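PDB 7KSF: Protease/Reverse transcriptase/ribonuclease H from Eastern chimpanzee simian foamy virus, which combines an aspartic protease with a reverse transcriptase and ribonuclease H, probably processing viral polyproteins and copying the RNA genome into DNA. Local coordinates for residues Glu489-His503 with Glu537-Met549. The protein carries 1 engineered substitution. Numbering follows the deposited sequence.
Sequences ELKFSMLEKLLTTMH and ERKALPIRWITWM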
loop_
_atom_site.group_PDB
_atom_site.type_symbol
_atom_site.label_atom_id
_atom_site.label_comp_id
_atom_site.label_asym_id
_atom_site.label_seq_id
_atom_site.Cartn_x
_atom_site.Cartn_y
_atom_site.Cartn_z
ATOM N N GLU A 489 -5.142 3.413 5.053
ATOM C CA GLU A 489 -5.256 3.151 6.483
ATOM C C GLU A 489 -6.434 3.888 7.097
ATOM O O GLU A 489 -6.992 3.432 8.101
ATOM C CB GLU A 489 -3.962 3.535 7.194
ATOM C CG GLU A 489 -2.826 2.595 6.907
ATOM C CD GLU A 489 -1.488 3.284 6.972
ATOM O OE1 GLU A 489 -1.453 4.511 7.201
ATOM O OE2 GLU A 489 -0.471 2.596 6.787
ATOM N N LEU A 490 -6.827 5.026 6.521
ATOM C CA LEU A 490 -8.011 5.718 7.015
ATOM C C LEU A 490 -9.255 4.851 6.884
ATOM O O LEU A 490 -10.211 5.016 7.652
ATOM C CB LEU A 490 -8.196 7.035 6.267
ATOM C CG LEU A 490 -7.108 8.076 6.513
ATOM C CD1 LEU A 490 -7.194 9.183 5.480
ATOM C CD2 LEU A 490 -7.227 8.647 7.917
ATOM N N LYS A 491 -9.258 3.924 5.920
ATOM C CA LYS A 491 -10.368 2.993 5.763
ATOM C C LYS A 491 -10.406 1.948 6.869
ATOM O O LYS A 491 -11.470 1.367 7.113
ATOM C CB LYS A 491 -10.277 2.284 4.408
ATOM C CG LYS A 491 -10.149 3.199 3.207
ATOM C CD LYS A 491 -9.967 2.386 1.931
ATOM C CE LYS A 491 -9.798 3.286 0.720
ATOM N NZ LYS A 491 -9.592 2.514 -0.539
ATOM N N PHE A 492 -9.279 1.697 7.530
ATOM C CA PHE A 492 -9.209 0.658 8.545
ATOM C C PHE A 492 -10.174 0.952 9.690
ATOM O O PHE A 492 -10.558 2.096 9.938
ATOM C CB PHE A 492 -7.791 0.542 9.106
ATOM C CG PHE A 492 -6.769 0.049 8.118
ATOM C CD1 PHE A 492 -7.152 -0.453 6.885
ATOM C CD2 PHE A 492 -5.419 0.071 8.433
ATOM C CE1 PHE A 492 -6.208 -0.912 5.980
ATOM C CE2 PHE A 492 -4.472 -0.391 7.538
ATOM C CZ PHE A 492 -4.866 -0.882 6.311
ATOM N N SER A 493 -10.559 -0.106 10.396
ATOM C CA SER A 493 -11.319 0.060 11.622
ATOM C C SER A 493 -10.434 0.662 12.713
ATOM O O SER A 493 -9.203 0.663 12.622
ATOM C CB SER A 493 -11.898 -1.279 12.077
ATOM O OG SER A 493 -10.871 -2.224 12.317
ATOM N N MET A 494 -11.083 1.179 13.761
ATOM C CA MET A 494 -10.352 1.887 14.811
ATOM C C MET A 494 -9.309 0.995 15.467
ATOM O O MET A 494 -8.196 1.442 15.763
ATOM C CB MET A 494 -11.326 2.429 15.856
ATOM C CG MET A 494 -12.237 3.523 15.332
ATOM S SD MET A 494 -11.312 4.928 14.690
ATOM C CE MET A 494 -12.647 5.977 14.128
ATOM N N LEU A 495 -9.643 -0.276 15.688
ATOM C CA LEU A 495 -8.688 -1.195 16.295
ATOM C C LEU A 495 -7.462 -1.387 15.413
ATOM O O LEU A 495 -6.334 -1.473 15.912
ATOM C CB LEU A 495 -9.363 -2.532 16.580
ATOM C CG LEU A 495 -8.459 -3.667 17.055
ATOM C CD1 LEU A 495 -7.749 -3.295 18.351
ATOM C CD2 LEU A 495 -9.275 -4.932 17.232
ATOM N N GLU A 496 -7.661 -1.450 14.096
ATOM C CA GLU A 496 -6.533 -1.630 13.189
ATOM C C GLU A 496 -5.711 -0.358 13.053
ATOM O O GLU A 496 -4.511 -0.430 12.769
ATOM C CB GLU A 496 -7.032 -2.098 11.822
ATOM C CG GLU A 496 -7.907 -3.336 11.898
ATOM C CD GLU A 496 -8.434 -3.755 10.543
ATOM O OE1 GLU A 496 -8.106 -4.875 10.101
ATOM O OE2 GLU A 496 -9.170 -2.961 9.922
ATOM N N LYS A 497 -6.329 0.810 13.251
ATOM C CA LYS A 497 -5.569 2.055 13.242
ATOM C C LYS A 497 -4.591 2.113 14.406
ATOM O O LYS A 497 -3.524 2.725 14.292
ATOM C CB LYS A 497 -6.521 3.252 13.276
ATOM C CG LYS A 497 -7.336 3.435 12.002
ATOM C CD LYS A 497 -8.286 4.619 12.100
ATOM C CE LYS A 497 -9.005 4.852 10.783
ATOM N NZ LYS A 497 -9.965 5.985 10.863
ATOM N N LEU A 498 -4.939 1.488 15.535
ATOM C CA LEU A 498 -3.999 1.360 16.645
ATOM C C LEU A 498 -2.847 0.436 16.288
ATOM O O LEU A 498 -1.686 0.725 16.603
ATOM C CB LEU A 498 -4.720 0.835 17.886
ATOM C CG LEU A 498 -5.683 1.757 18.628
ATOM C CD1 LEU A 498 -6.506 0.959 19.627
ATOM C CD2 LEU A 498 -4.901 2.845 19.333
ATOM N N LEU A 499 -3.152 -0.687 15.635
ATOM C CA LEU A 499 -2.135 -1.687 15.336
ATOM C C LEU A 499 -1.122 -1.167 14.327
ATOM O O LEU A 499 0.091 -1.329 14.511
ATOM C CB LEU A 499 -2.801 -2.962 14.827
ATOM C CG LEU A 499 -3.749 -3.618 15.826
ATOM C CD1 LEU A 499 -4.501 -4.762 15.173
ATOM C CD2 LEU A 499 -2.974 -4.103 17.039
ATOM N N THR A 500 -1.596 -0.546 13.243
ATOM C CA THR A 500 -0.664 0.061 12.300
ATOM C C THR A 500 0.076 1.231 12.929
ATOM O O THR A 500 1.185 1.565 12.498
ATOM C CB THR A 500 -1.386 0.513 11.033
ATOM O OG1 THR A 500 -0.424 1.041 10.109
ATOM C CG2 THR A 500 -2.412 1.590 11.352
ATOM N N THR A 501 -0.518 1.869 13.940
ATOM C CA THR A 501 0.200 2.893 14.684
ATOM C C THR A 501 1.315 2.272 15.517
ATOM O O THR A 501 2.438 2.789 15.546
ATOM C CB THR A 501 -0.769 3.674 15.574
ATOM O OG1 THR A 501 -1.855 4.165 14.783
ATOM C CG2 THR A 501 -0.060 4.843 16.228
ATOM N N MET A 502 1.021 1.162 16.198
ATOM C CA MET A 502 2.056 0.458 16.948
ATOM C C MET A 502 3.154 -0.040 16.026
ATOM O O MET A 502 4.334 -0.038 16.396
ATOM C CB MET A 502 1.458 -0.718 17.715
ATOM C CG MET A 502 0.466 -0.338 18.784
ATOM S SD MET A 502 0.220 -1.692 19.943
ATOM C CE MET A 502 -1.388 -1.265 20.589
ATOM N N HIS A 503 2.780 -0.491 14.827
ATOM C CA HIS A 503 3.776 -0.954 13.867
ATOM C C HIS A 503 4.768 0.154 13.539
ATOM O O HIS A 503 5.984 -0.061 13.554
ATOM C CB HIS A 503 3.080 -1.467 12.607
ATOM C CG HIS A 503 4.016 -2.038 11.589
ATOM N ND1 HIS A 503 4.126 -1.534 10.312
ATOM C CD2 HIS A 503 4.893 -3.069 11.663
ATOM C CE1 HIS A 503 5.027 -2.228 9.642
ATOM N NE2 HIS A 503 5.508 -3.165 10.439
ATOM N N GLU A 537 -14.770 -8.024 10.751
ATOM C CA GLU A 537 -14.496 -6.723 11.342
ATOM C C GLU A 537 -13.125 -6.182 10.967
ATOM O O GLU A 537 -12.888 -4.977 11.105
ATOM C CB GLU A 537 -14.618 -6.804 12.863
ATOM C CG GLU A 537 -15.694 -7.766 13.307
ATOM C CD GLU A 537 -16.202 -7.455 14.690
ATOM O OE1 GLU A 537 -17.254 -6.793 14.794
ATOM O OE2 GLU A 537 -15.545 -7.859 15.668
ATOM N N ARG A 538 -12.224 -7.038 10.492
ATOM C CA ARG A 538 -10.909 -6.600 10.046
ATOM C C ARG A 538 -11.028 -6.007 8.648
ATOM O O ARG A 538 -11.372 -6.713 7.694
ATOM C CB ARG A 538 -9.928 -7.770 10.049
ATOM C CG ARG A 538 -10.023 -8.652 11.280
ATOM C CD ARG A 538 -8.953 -9.731 11.282
ATOM N NE ARG A 538 -9.022 -10.548 12.489
ATOM C CZ ARG A 538 -8.120 -11.465 12.828
ATOM N NH1 ARG A 538 -7.070 -11.688 12.048
ATOM N NH2 ARG A 538 -8.268 -12.156 13.949
ATOM N N LYS A 539 -10.751 -4.712 8.524
ATOM C CA LYS A 539 -10.811 -4.029 7.238
ATOM C C LYS A 539 -9.420 -3.647 6.736
ATOM O O LYS A 539 -9.258 -2.653 6.027
ATOM C CB LYS A 539 -11.726 -2.810 7.333
ATOM C CG LYS A 539 -13.148 -3.188 7.719
ATOM C CD LYS A 539 -14.004 -1.991 8.072
ATOM C CE LYS A 539 -15.353 -2.447 8.599
ATOM N NZ LYS A 539 -16.217 -1.306 8.993
ATOM N N ALA A 540 -8.417 -4.437 7.098
ATOM C CA ALA A 540 -7.068 -4.316 6.570
ATOM C C ALA A 540 -6.651 -5.643 5.950
ATOM O O ALA A 540 -7.280 -6.682 6.172
ATOM C CB ALA A 540 -6.067 -3.906 7.660
ATOM N N LEU A 541 -5.578 -5.598 5.166
ATOM C CA LEU A 541 -5.100 -6.798 4.499
ATOM C C LEU A 541 -4.570 -7.803 5.521
ATOM O O LEU A 541 -4.132 -7.422 6.608
ATOM C CB LEU A 541 -4.002 -6.451 3.502
ATOM C CG LEU A 541 -4.409 -5.515 2.367
ATOM C CD1 LEU A 541 -3.273 -5.369 1.374
ATOM C CD2 LEU A 541 -5.668 -6.016 1.679
ATOM N N PRO A 542 -4.613 -9.099 5.198
ATOM C CA PRO A 542 -3.995 -10.086 6.098
ATOM C C PRO A 542 -2.507 -9.861 6.280
ATOM O O PRO A 542 -1.961 -10.201 7.337
ATOM C CB PRO A 542 -4.283 -11.425 5.403
ATOM C CG PRO A 542 -5.443 -11.148 4.497
ATOM C CD PRO A 542 -5.260 -9.734 4.041
ATOM N N ILE A 543 -1.842 -9.288 5.277
ATOM C CA ILE A 543 -0.428 -8.954 5.400
ATOM C C ILE A 543 -0.216 -7.984 6.557
ATOM O O ILE A 543 0.782 -8.067 7.282
ATOM C CB ILE A 543 0.106 -8.382 4.073
ATOM C CG1 ILE A 543 -0.212 -9.327 2.910
ATOM C CG2 ILE A 543 1.605 -8.147 4.154
ATOM C CD1 ILE A 543 -1.475 -8.971 2.140
ATOM N N ARG A 544 -1.158 -7.054 6.752
ATOM C CA ARG A 544 -1.091 -6.163 7.907
ATOM C C ARG A 544 -1.145 -6.954 9.209
ATOM O O ARG A 544 -0.279 -6.800 10.078
ATOM C CB ARG A 544 -2.231 -5.144 7.858
ATOM C CG ARG A 544 -2.225 -4.218 6.651
ATOM C CD ARG A 544 -1.021 -3.302 6.666
ATOM N NE ARG A 544 -1.183 -2.166 5.764
ATOM C CZ ARG A 544 -0.198 -1.347 5.418
ATOM N NH1 ARG A 544 -0.429 -0.334 4.594
ATOM N NH2 ARG A 544 1.022 -1.546 5.893
ATOM N N TRP A 545 -2.151 -7.820 9.353
ATOM C CA TRP A 545 -2.351 -8.531 10.613
ATOM C C TRP A 545 -1.198 -9.486 10.906
ATOM O O TRP A 545 -0.731 -9.568 12.048
ATOM C CB TRP A 545 -3.686 -9.278 10.581
ATOM C CG TRP A 545 -4.871 -8.383 10.803
ATOM C CD1 TRP A 545 -5.518 -7.627 9.868
ATOM C CD2 TRP A 545 -5.547 -8.151 12.045
ATOM N NE1 TRP A 545 -6.557 -6.940 10.452
ATOM C CE2 TRP A 545 -6.594 -7.245 11.786
ATOM C CE3 TRP A 545 -5.369 -8.621 13.349
ATOM C CZ2 TRP A 545 -7.459 -6.799 12.786
ATOM C CZ3 TRP A 545 -6.228 -8.180 14.339
ATOM C CH2 TRP A 545 -7.262 -7.278 14.052
ATOM N N ILE A 546 -0.727 -10.212 9.890
ATOM C CA ILE A 546 0.451 -11.061 10.054
ATOM C C ILE A 546 1.647 -10.228 10.498
ATOM O O ILE A 546 2.348 -10.577 11.455
ATOM C CB ILE A 546 0.753 -11.811 8.749
ATOM C CG1 ILE A 546 -0.396 -12.756 8.404
ATOM C CG2 ILE A 546 2.077 -12.557 8.853
ATOM C CD1 ILE A 546 -0.248 -13.425 7.066
ATOM N N THR A 547 1.899 -9.120 9.800
ATOM C CA THR A 547 2.957 -8.212 10.220
ATOM C C THR A 547 2.732 -7.729 11.647
ATOM O O THR A 547 3.687 -7.538 12.407
ATOM C CB THR A 547 3.045 -7.026 9.256
ATOM O OG1 THR A 547 3.147 -7.502 7.906
ATOM C CG2 THR A 547 4.262 -6.183 9.560
ATOM N N TRP A 548 1.470 -7.556 12.043
ATOM C CA TRP A 548 1.176 -7.116 13.401
ATOM C C TRP A 548 1.350 -8.254 14.406
ATOM O O TRP A 548 1.933 -8.063 15.477
ATOM C CB TRP A 548 -0.239 -6.540 13.467
ATOM C CG TRP A 548 -0.414 -5.295 12.646
ATOM C CD1 TRP A 548 0.554 -4.390 12.314
ATOM C CD2 TRP A 548 -1.622 -4.832 12.034
ATOM N NE1 TRP A 548 0.017 -3.385 11.544
ATOM C CE2 TRP A 548 -1.317 -3.635 11.358
ATOM C CE3 TRP A 548 -2.934 -5.314 11.999
ATOM C CZ2 TRP A 548 -2.279 -2.911 10.655
ATOM C CZ3 TRP A 548 -3.886 -4.594 11.302
ATOM C CH2 TRP A 548 -3.552 -3.405 10.641
ATOM N N MET A 549 0.860 -9.448 14.070
ATOM C CA MET A 549 0.912 -10.551 15.024
ATOM C C MET A 549 2.329 -11.065 15.234
ATOM O O MET A 549 2.633 -11.616 16.300
ATOM C CB MET A 549 0.008 -11.689 14.560
ATOM C CG MET A 549 -1.453 -11.305 14.517
ATOM S SD MET A 549 -1.933 -10.474 16.044
ATOM C CE MET A 549 -3.711 -10.414 15.843
#
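Trp548 lies with one face on helix 494-503, Leu499 CB standing over its six-membered ring 3.7 Å from the centroid; the backbone of Arg544 and Trp545 covers the opposite face. Glu496, Leu499, Thr500 and His503 form the hole that receives this indole as a knob, and its edge turns toward the face of the His503 imidazole in an offset edge-to-face pair, planes at 64°. Trp545 takes Leu499 CD1 and the rim of Trp548 on one face and Arg538 CD on the other. The Phe492 ring is sandwiched between Glu489 CA and Ala540 CB, the methyl 3.5 Å from its centroid, while Arg544 NE meets its edge in plane.

With CG anti to the carbonyl carbon (chi1 -54°) and the chain extended, the Glu496 carboxylate reaches the 537-541 loop. Glu496 OE1 offers its anti lone pair to Trp545 NE1 at 2.6 Å, near the indole plane, and receives a weak bond from Ala540 N. Glu496 OE2 is gripped by Lys539 N at 2.7 Å, on the syn side but tilted 30° out of the carboxylate plane, by Ser493 N through the anti lone pair, and by Ser493 OG from above the plane; Ser493 is also the helix N-cap, so its N-to-OE2 bond makes half of a capping box.

The contact lies in the RNase H-like connection domain, whose helix 494-513 also packs on strand 454-460. His503 and Thr547 bond outward to Ser231 and Tyr308. Donors converging on both oxygens fix the carboxylate's rotation and would probably favour its ionised form, pinning loop to helix start beside an aromatic core.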